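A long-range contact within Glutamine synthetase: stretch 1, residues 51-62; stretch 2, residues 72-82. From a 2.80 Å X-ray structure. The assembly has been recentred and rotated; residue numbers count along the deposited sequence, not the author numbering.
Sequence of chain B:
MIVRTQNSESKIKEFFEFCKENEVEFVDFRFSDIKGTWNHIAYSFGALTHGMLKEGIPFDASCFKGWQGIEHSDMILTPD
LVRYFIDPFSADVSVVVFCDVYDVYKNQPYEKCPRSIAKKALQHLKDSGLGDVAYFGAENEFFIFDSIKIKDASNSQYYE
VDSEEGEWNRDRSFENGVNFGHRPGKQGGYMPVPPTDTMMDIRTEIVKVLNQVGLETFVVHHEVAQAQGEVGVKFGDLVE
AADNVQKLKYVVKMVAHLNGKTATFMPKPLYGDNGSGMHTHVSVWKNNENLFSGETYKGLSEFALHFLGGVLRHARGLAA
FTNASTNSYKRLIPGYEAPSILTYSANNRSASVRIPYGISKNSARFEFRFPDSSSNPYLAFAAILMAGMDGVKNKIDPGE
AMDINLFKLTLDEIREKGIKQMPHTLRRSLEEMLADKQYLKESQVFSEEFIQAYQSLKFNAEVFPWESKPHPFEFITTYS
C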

ATOM      1  N   GLY B  51      27.941 -17.604 -55.934  1.00 51.02           N
ATOM      2  CA  GLY B  51      28.565 -16.329 -56.260  1.00 55.17           C
ATOM      3  C   GLY B  51      28.609 -15.327 -55.120  1.00 55.73           C
ATOM      4  O   GLY B  51      29.489 -14.457 -55.088  1.00 52.94           O
ATOM      5  N   MET B  52      27.633 -15.386 -54.207  1.00 56.18           N
ATOM      6  CA  MET B  52      27.604 -14.468 -53.074  1.00 48.90           C
ATOM      7  C   MET B  52      28.710 -14.762 -52.070  1.00 49.22           C
ATOM      8  O   MET B  52      29.061 -13.883 -51.279  1.00 39.28           O
ATOM      9  CB  MET B  52      26.245 -14.548 -52.385  1.00 54.32           C
ATOM     10  CG  MET B  52      25.526 -13.241 -52.229  1.00 56.02           C
ATOM     11  SD  MET B  52      23.894 -13.451 -52.924  1.00 70.92           S
ATOM     12  CE  MET B  52      23.253 -14.688 -51.823  1.00 55.38           C
ATOM     13  N   LEU B  53      29.314 -15.956 -52.126  1.00 55.34           N
ATOM     14  CA  LEU B  53      30.436 -16.287 -51.257  1.00 52.02           C
ATOM     15  C   LEU B  53      31.756 -15.898 -51.874  1.00 47.47           C
ATOM     16  O   LEU B  53      32.783 -15.905 -51.178  1.00 46.64           O
ATOM     17  CB  LEU B  53      30.449 -17.788 -50.939  1.00 48.89           C
ATOM     18  CG  LEU B  53      29.308 -18.355 -50.090  1.00 53.38           C
ATOM     19  CD1 LEU B  53      29.521 -19.829 -49.727  1.00 45.63           C
ATOM     20  CD2 LEU B  53      29.220 -17.513 -48.810  1.00 41.38           C
ATOM     21  N   LYS B  54      31.730 -15.537 -53.150  1.00 44.31           N
ATOM     22  CA  LYS B  54      32.899 -15.048 -53.846  1.00 49.32           C
ATOM     23  C   LYS B  54      32.810 -13.538 -53.904  1.00 50.64           C
ATOM     24  O   LYS B  54      33.545 -12.843 -53.191  1.00 48.23           O
ATOM     25  CB  LYS B  54      32.983 -15.661 -55.242  1.00 52.24           C
ATOM     26  CG  LYS B  54      33.560 -17.084 -55.288  1.00 49.70           C
ATOM     27  CD  LYS B  54      34.887 -17.161 -56.082  1.00 47.86           C
ATOM     28  CE  LYS B  54      36.114 -16.830 -55.211  1.00 58.39           C
ATOM     29  NZ  LYS B  54      37.407 -16.731 -55.978  1.00 46.80           N
ATOM     30  N   GLU B  55      31.892 -13.031 -54.733  1.00 51.67           N
ATOM     31  CA  GLU B  55      31.702 -11.590 -54.830  1.00 52.40           C
ATOM     32  C   GLU B  55      31.543 -10.993 -53.440  1.00 52.84           C
ATOM     33  O   GLU B  55      32.378 -10.196 -52.993  1.00 53.35           O
ATOM     34  CB  GLU B  55      30.506 -11.259 -55.737  1.00 51.77           C
ATOM     35  CG  GLU B  55      30.854 -11.234 -57.244  1.00 55.02           C
ATOM     36  CD  GLU B  55      29.751 -10.643 -58.148  1.00 65.30           C
ATOM     37  OE1 GLU B  55      30.054  -9.675 -58.888  1.00 61.15           O
ATOM     38  OE2 GLU B  55      28.590 -11.127 -58.120  1.00 63.13           O
ATOM     39  N   GLY B  56      30.544 -11.455 -52.697  1.00 52.65           N
ATOM     40  CA  GLY B  56      30.401 -10.999 -51.335  1.00 46.89           C
ATOM     41  C   GLY B  56      28.999 -10.546 -50.992  1.00 36.89           C
ATOM     42  O   GLY B  56      28.029 -10.765 -51.724  1.00 38.30           O
ATOM     43  N   ILE B  57      28.872  -9.964 -49.820  1.00 34.31           N
ATOM     44  CA  ILE B  57      27.584  -9.519 -49.324  1.00 40.88           C
ATOM     45  C   ILE B  57      27.612  -8.000 -49.202  1.00 40.46           C
ATOM     46  O   ILE B  57      28.512  -7.450 -48.560  1.00 40.68           O
ATOM     47  CB  ILE B  57      27.220 -10.166 -47.982  1.00 41.09           C
ATOM     48  CG1 ILE B  57      26.739 -11.599 -48.206  1.00 45.91           C
ATOM     49  CG2 ILE B  57      26.168  -9.360 -47.287  1.00 39.54           C
ATOM     50  CD1 ILE B  57      27.834 -12.581 -48.423  1.00 41.77           C
ATOM     51  N   PRO B  58      26.688  -7.285 -49.848  1.00 44.31           N
ATOM     52  CA  PRO B  58      26.663  -5.824 -49.714  1.00 44.43           C
ATOM     53  C   PRO B  58      26.160  -5.428 -48.344  1.00 40.30           C
ATOM     54  O   PRO B  58      25.355  -6.135 -47.737  1.00 48.11           O
ATOM     55  CB  PRO B  58      25.661  -5.382 -50.786  1.00 49.02           C
ATOM     56  CG  PRO B  58      24.820  -6.631 -51.116  1.00 42.88           C
ATOM     57  CD  PRO B  58      25.456  -7.824 -50.468  1.00 41.25           C
ATOM     58  N   PHE B  59      26.617  -4.279 -47.862  1.00 38.58           N
ATOM     59  CA  PHE B  59      26.054  -3.722 -46.637  1.00 36.25           C
ATOM     60  C   PHE B  59      26.351  -2.228 -46.577  1.00 38.51           C
ATOM     61  O   PHE B  59      27.037  -1.675 -47.439  1.00 46.85           O
ATOM     62  CB  PHE B  59      26.569  -4.435 -45.387  1.00 38.72           C
ATOM     63  CG  PHE B  59      27.979  -4.109 -45.028  1.00 37.30           C
ATOM     64  CD1 PHE B  59      29.027  -4.564 -45.795  1.00 37.90           C
ATOM     65  CD2 PHE B  59      28.259  -3.359 -43.897  1.00 37.73           C
ATOM     66  CE1 PHE B  59      30.327  -4.269 -45.449  1.00 34.84           C
ATOM     67  CE2 PHE B  59      29.560  -3.064 -43.541  1.00 36.53           C
ATOM     68  CZ  PHE B  59      30.586  -3.517 -44.321  1.00 39.68           C
ATOM     69  N   ASP B  60      25.846  -1.581 -45.529  1.00 41.07           N
ATOM     70  CA  ASP B  60      25.926  -0.127 -45.367  1.00 43.01           C
ATOM     71  C   ASP B  60      27.047   0.229 -44.397  1.00 37.76           C
ATOM     72  O   ASP B  60      26.861   0.243 -43.185  1.00 40.46           O
ATOM     73  CB  ASP B  60      24.576   0.414 -44.909  1.00 46.53           C
ATOM     74  CG  ASP B  60      24.613   1.901 -44.585  1.00 47.83           C
ATOM     75  OD1 ASP B  60      23.528   2.434 -44.269  1.00 54.04           O
ATOM     76  OD2 ASP B  60      25.689   2.543 -44.676  1.00 41.06           O
ATOM     77  N   ALA B  61      28.222   0.518 -44.934  1.00 38.57           N
ATOM     78  CA  ALA B  61      29.362   0.837 -44.077  1.00 39.52           C
ATOM     79  C   ALA B  61      29.410   2.292 -43.616  1.00 39.39           C
ATOM     80  O   ALA B  61      30.391   2.682 -42.969  1.00 35.98           O
ATOM     81  CB  ALA B  61      30.662   0.483 -44.786  1.00 37.91           C
ATOM     82  N   SER B  62      28.365   3.083 -43.864  1.00 43.39           N
ATOM     83  CA  SER B  62      28.332   4.438 -43.336  1.00 40.66           C
ATOM     84  C   SER B  62      27.864   4.472 -41.882  1.00 45.37           C
ATOM     85  O   SER B  62      28.092   5.475 -41.191  1.00 43.94           O
ATOM     86  CB  SER B  62      27.416   5.292 -44.196  1.00 42.65           C
ATOM     87  OG  SER B  62      26.073   5.019 -43.834  1.00 46.34           O
ATOM     88  N   HIS B  72      29.786   7.343 -50.270  1.00 57.60           N
ATOM     89  CA  HIS B  72      30.396   6.116 -50.764  1.00 55.91           C
ATOM     90  C   HIS B  72      30.111   4.978 -49.788  1.00 55.13           C
ATOM     91  O   HIS B  72      31.018   4.227 -49.418  1.00 50.27           O
ATOM     92  CB  HIS B  72      31.902   6.309 -50.902  1.00 57.44           C
ATOM     93  CG  HIS B  72      32.273   7.444 -51.793  1.00 62.04           C
ATOM     94  ND1 HIS B  72      32.678   8.666 -51.301  1.00 58.21           N
ATOM     95  CD2 HIS B  72      32.300   7.549 -53.142  1.00 62.18           C
ATOM     96  CE1 HIS B  72      32.940   9.475 -52.311  1.00 62.76           C
ATOM     97  NE2 HIS B  72      32.717   8.823 -53.439  1.00 64.04           N
ATOM     98  N   SER B  73      28.841   4.798 -49.424  1.00 48.37           N
ATOM     99  CA  SER B  73      28.496   3.957 -48.285  1.00 46.68           C
ATOM    100  C   SER B  73      28.590   2.470 -48.590  1.00 47.07           C
ATOM    101  O   SER B  73      28.859   1.678 -47.683  1.00 45.04           O
ATOM    102  CB  SER B  73      27.082   4.281 -47.789  1.00 51.51           C
ATOM    103  OG  SER B  73      26.121   4.100 -48.821  1.00 57.66           O
ATOM    104  N   ASP B  74      28.312   2.064 -49.823  1.00 50.52           N
ATOM    105  CA  ASP B  74      28.223   0.641 -50.125  1.00 53.61           C
ATOM    106  C   ASP B  74      29.594  -0.030 -49.983  1.00 52.97           C
ATOM    107  O   ASP B  74      30.594   0.441 -50.539  1.00 46.72           O
ATOM    108  CB  ASP B  74      27.667   0.456 -51.537  1.00 54.31           C
ATOM    109  CG  ASP B  74      26.243   0.978 -51.670  1.00 57.46           C
ATOM    110  OD1 ASP B  74      25.537   0.603 -52.638  1.00 51.18           O
ATOM    111  OD2 ASP B  74      25.841   1.794 -50.809  1.00 57.80           O
ATOM    112  N   MET B  75      29.629  -1.150 -49.262  1.00 42.09           N
ATOM    113  CA  MET B  75      30.822  -1.971 -49.163  1.00 40.79           C
ATOM    114  C   MET B  75      30.402  -3.433 -49.288  1.00 38.39           C
ATOM    115  O   MET B  75      29.212  -3.750 -49.406  1.00 35.04           O
ATOM    116  CB  MET B  75      31.552  -1.672 -47.855  1.00 41.12           C
ATOM    117  CG  MET B  75      32.091  -0.229 -47.735  1.00 42.41           C
ATOM    118  SD  MET B  75      33.648   0.216 -48.529  1.00 48.21           S
ATOM    119  CE  MET B  75      34.801  -0.424 -47.324  1.00 42.40           C
ATOM    120  N   ILE B  76      31.374  -4.338 -49.220  1.00 32.06           N
ATOM    121  CA  ILE B  76      31.122  -5.766 -49.378  1.00 36.10           C
ATOM    122  C   ILE B  76      31.612  -6.518 -48.147  1.00 40.18           C
ATOM    123  O   ILE B  76      32.665  -6.199 -47.574  1.00 37.87           O
ATOM    124  CB  ILE B  76      31.796  -6.330 -50.652  1.00 39.04           C
ATOM    125  CG1 ILE B  76      31.111  -5.817 -51.919  1.00 33.94           C
ATOM    126  CG2 ILE B  76      31.807  -7.849 -50.647  1.00 36.26           C
ATOM    127  CD1 ILE B  76      29.735  -6.322 -52.088  1.00 33.14           C
ATOM    128  N   LEU B  77      30.831  -7.506 -47.721  1.00 31.87           N
ATOM    129  CA  LEU B  77      31.346  -8.505 -46.805  1.00 39.18           C
ATOM    130  C   LEU B  77      31.940  -9.661 -47.586  1.00 34.89           C
ATOM    131  O   LEU B  77      31.334 -10.163 -48.531  1.00 34.21           O
ATOM    132  CB  LEU B  77      30.278  -9.023 -45.850  1.00 37.62           C
ATOM    133  CG  LEU B  77      29.800  -7.906 -44.937  1.00 40.76           C
ATOM    134  CD1 LEU B  77      28.667  -8.371 -44.045  1.00 37.68           C
ATOM    135  CD2 LEU B  77      30.972  -7.372 -44.114  1.00 41.89           C
ATOM    136  N   THR B  78      33.143 -10.035 -47.214  1.00 33.97           N
ATOM    137  CA  THR B  78      33.780 -11.187 -47.817  1.00 44.35           C
ATOM    138  C   THR B  78      33.818 -12.315 -46.805  1.00 46.49           C
ATOM    139  O   THR B  78      34.571 -12.231 -45.818  1.00 37.82           O
ATOM    140  CB  THR B  78      35.191 -10.889 -48.302  1.00 45.97           C
ATOM    141  OG1 THR B  78      35.270  -9.537 -48.771  1.00 44.64           O
ATOM    142  CG2 THR B  78      35.539 -11.907 -49.416  1.00 39.08           C
ATOM    143  N   PRO B  79      33.008 -13.353 -46.977  1.00 46.62           N
ATOM    144  CA  PRO B  79      33.014 -14.447 -46.008  1.00 44.27           C
ATOM    145  C   PRO B  79      34.319 -15.224 -46.079  1.00 39.97           C
ATOM    146  O   PRO B  79      34.870 -15.444 -47.158  1.00 35.89           O
ATOM    147  CB  PRO B  79      31.817 -15.303 -46.435  1.00 43.46           C
ATOM    148  CG  PRO B  79      30.982 -14.408 -47.329  1.00 41.50           C
ATOM    149  CD  PRO B  79      31.972 -13.530 -48.013  1.00 43.18           C
ATOM    150  N   ASP B  80      34.849 -15.579 -44.907  1.00 46.64           N
ATOM    151  CA  ASP B  80      35.963 -16.518 -44.794  1.00 50.18           C
ATOM    152  C   ASP B  80      35.398 -17.834 -44.256  1.00 49.28           C
ATOM    153  O   ASP B  80      34.802 -17.870 -43.172  1.00 45.22           O
ATOM    154  CB  ASP B  80      37.090 -15.964 -43.913  1.00 39.51           C
ATOM    155  CG  ASP B  80      38.385 -16.781 -44.024  1.00 44.70           C
ATOM    156  OD1 ASP B  80      38.397 -17.809 -44.738  1.00 52.61           O
ATOM    157  OD2 ASP B  80      39.413 -16.372 -43.439  1.00 44.14           O
ATOM    158  N   LEU B  81      35.562 -18.909 -45.017  1.00 45.57           N
ATOM    159  CA  LEU B  81      34.921 -20.156 -44.630  1.00 41.54           C
ATOM    160  C   LEU B  81      35.869 -20.999 -43.788  1.00 42.66           C
ATOM    161  O   LEU B  81      36.176 -22.146 -44.094  1.00 48.30           O
ATOM    162  CB  LEU B  81      34.426 -20.902 -45.856  1.00 37.06           C
ATOM    163  CG  LEU B  81      33.287 -20.089 -46.468  1.00 44.55           C
ATOM    164  CD1 LEU B  81      32.783 -20.657 -47.797  1.00 48.47           C
ATOM    165  CD2 LEU B  81      32.176 -19.961 -45.457  1.00 48.38           C
ATOM    166  N   VAL B  82      36.306 -20.393 -42.681  1.00 44.67           N
ATOM    167  CA  VAL B  82      37.070 -21.089 -41.656  1.00 44.39           C
ATOM    168  C   VAL B  82      36.427 -20.776 -40.316  1.00 42.96           C
ATOM    169  O   VAL B  82      35.905 -19.677 -40.095  1.00 39.87           O
ATOM    170  CB  VAL B  82      38.567 -20.706 -41.635  1.00 40.96           C
ATOM    171  CG1 VAL B  82      39.253 -21.170 -42.917  1.00 41.24           C
ATOM    172  CG2 VAL B  82      38.732 -19.208 -41.412  1.00 45.41           C
TER

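The two stretches bury 724 Å² between them, joined by antiparallel strands, Ile-57 to Asp-60 and the run beginning at Asp-74, with Phe-59 and Leu-77 covering the most (82 Å² each) and Leu-53 next. Backbone bonds set the register. Ile-57 N donates to Leu-77 O (2.8 Å), and Leu-77 N returns a very short bond to Ile-57 O (2.5 Å). Phe-59 N reaches Met-75 O (3.1 Å) and Met-75 N reaches Phe-59 O (3.2 Å); Ala-61 N to Ser-73 O (3.1 Å) extends the ladder. Pro-58, lacking an amide hydrogen, sits at a non-hydrogen-bonded position opposite Ile-76, where no bond to the partner strand is lost; its CA instead makes a CA-H...O contact with Met-75 O (3.3 Å).

Ile-57, Phe-59, Met-75 and Leu-77 share one face of the sheet. The p rotamer of Phe-59 brings its ring back over the partner strand, so that CE1 lies 3.4 Å from Leu-77 CD2 and 3.7 Å from Met-75 CB, while Ile-76 O meets the ring edge. Leu-77 (m, t) also packs against Ile-57, CB to CB at 3.9 Å. Beyond Phe-59, Ala-61 points its CB toward the partner stretch, 3.4 Å from Met-75 CG.

Toward the other end, Leu-53 extends CD2 to Pro-79 CG (3.9 Å) and CD1 to Leu-81 CD1 (3.9 Å); Ile-57 CD1 also touches Pro-79 CG (3.8 Å). Gly-56 fits tightly here: its CA is 3.1 Å from Leu-77 O and 3.5 Å from Ile-76 CG2, a CB would clash with both atoms, and at its backbone angles (131/-172) a CB would also be jammed against the carbonyl O of Glu-55, which by itself calls for glycine.

At the end of the strand, buried Asp-60 accepts bonds at OD2 from Ser-62 OG (2.6 Å) and Ser-62 N (2.8 Å), tying the loop that follows back to the strand; Ser-62 CB lies 3.7 Å from Ser-73 CB.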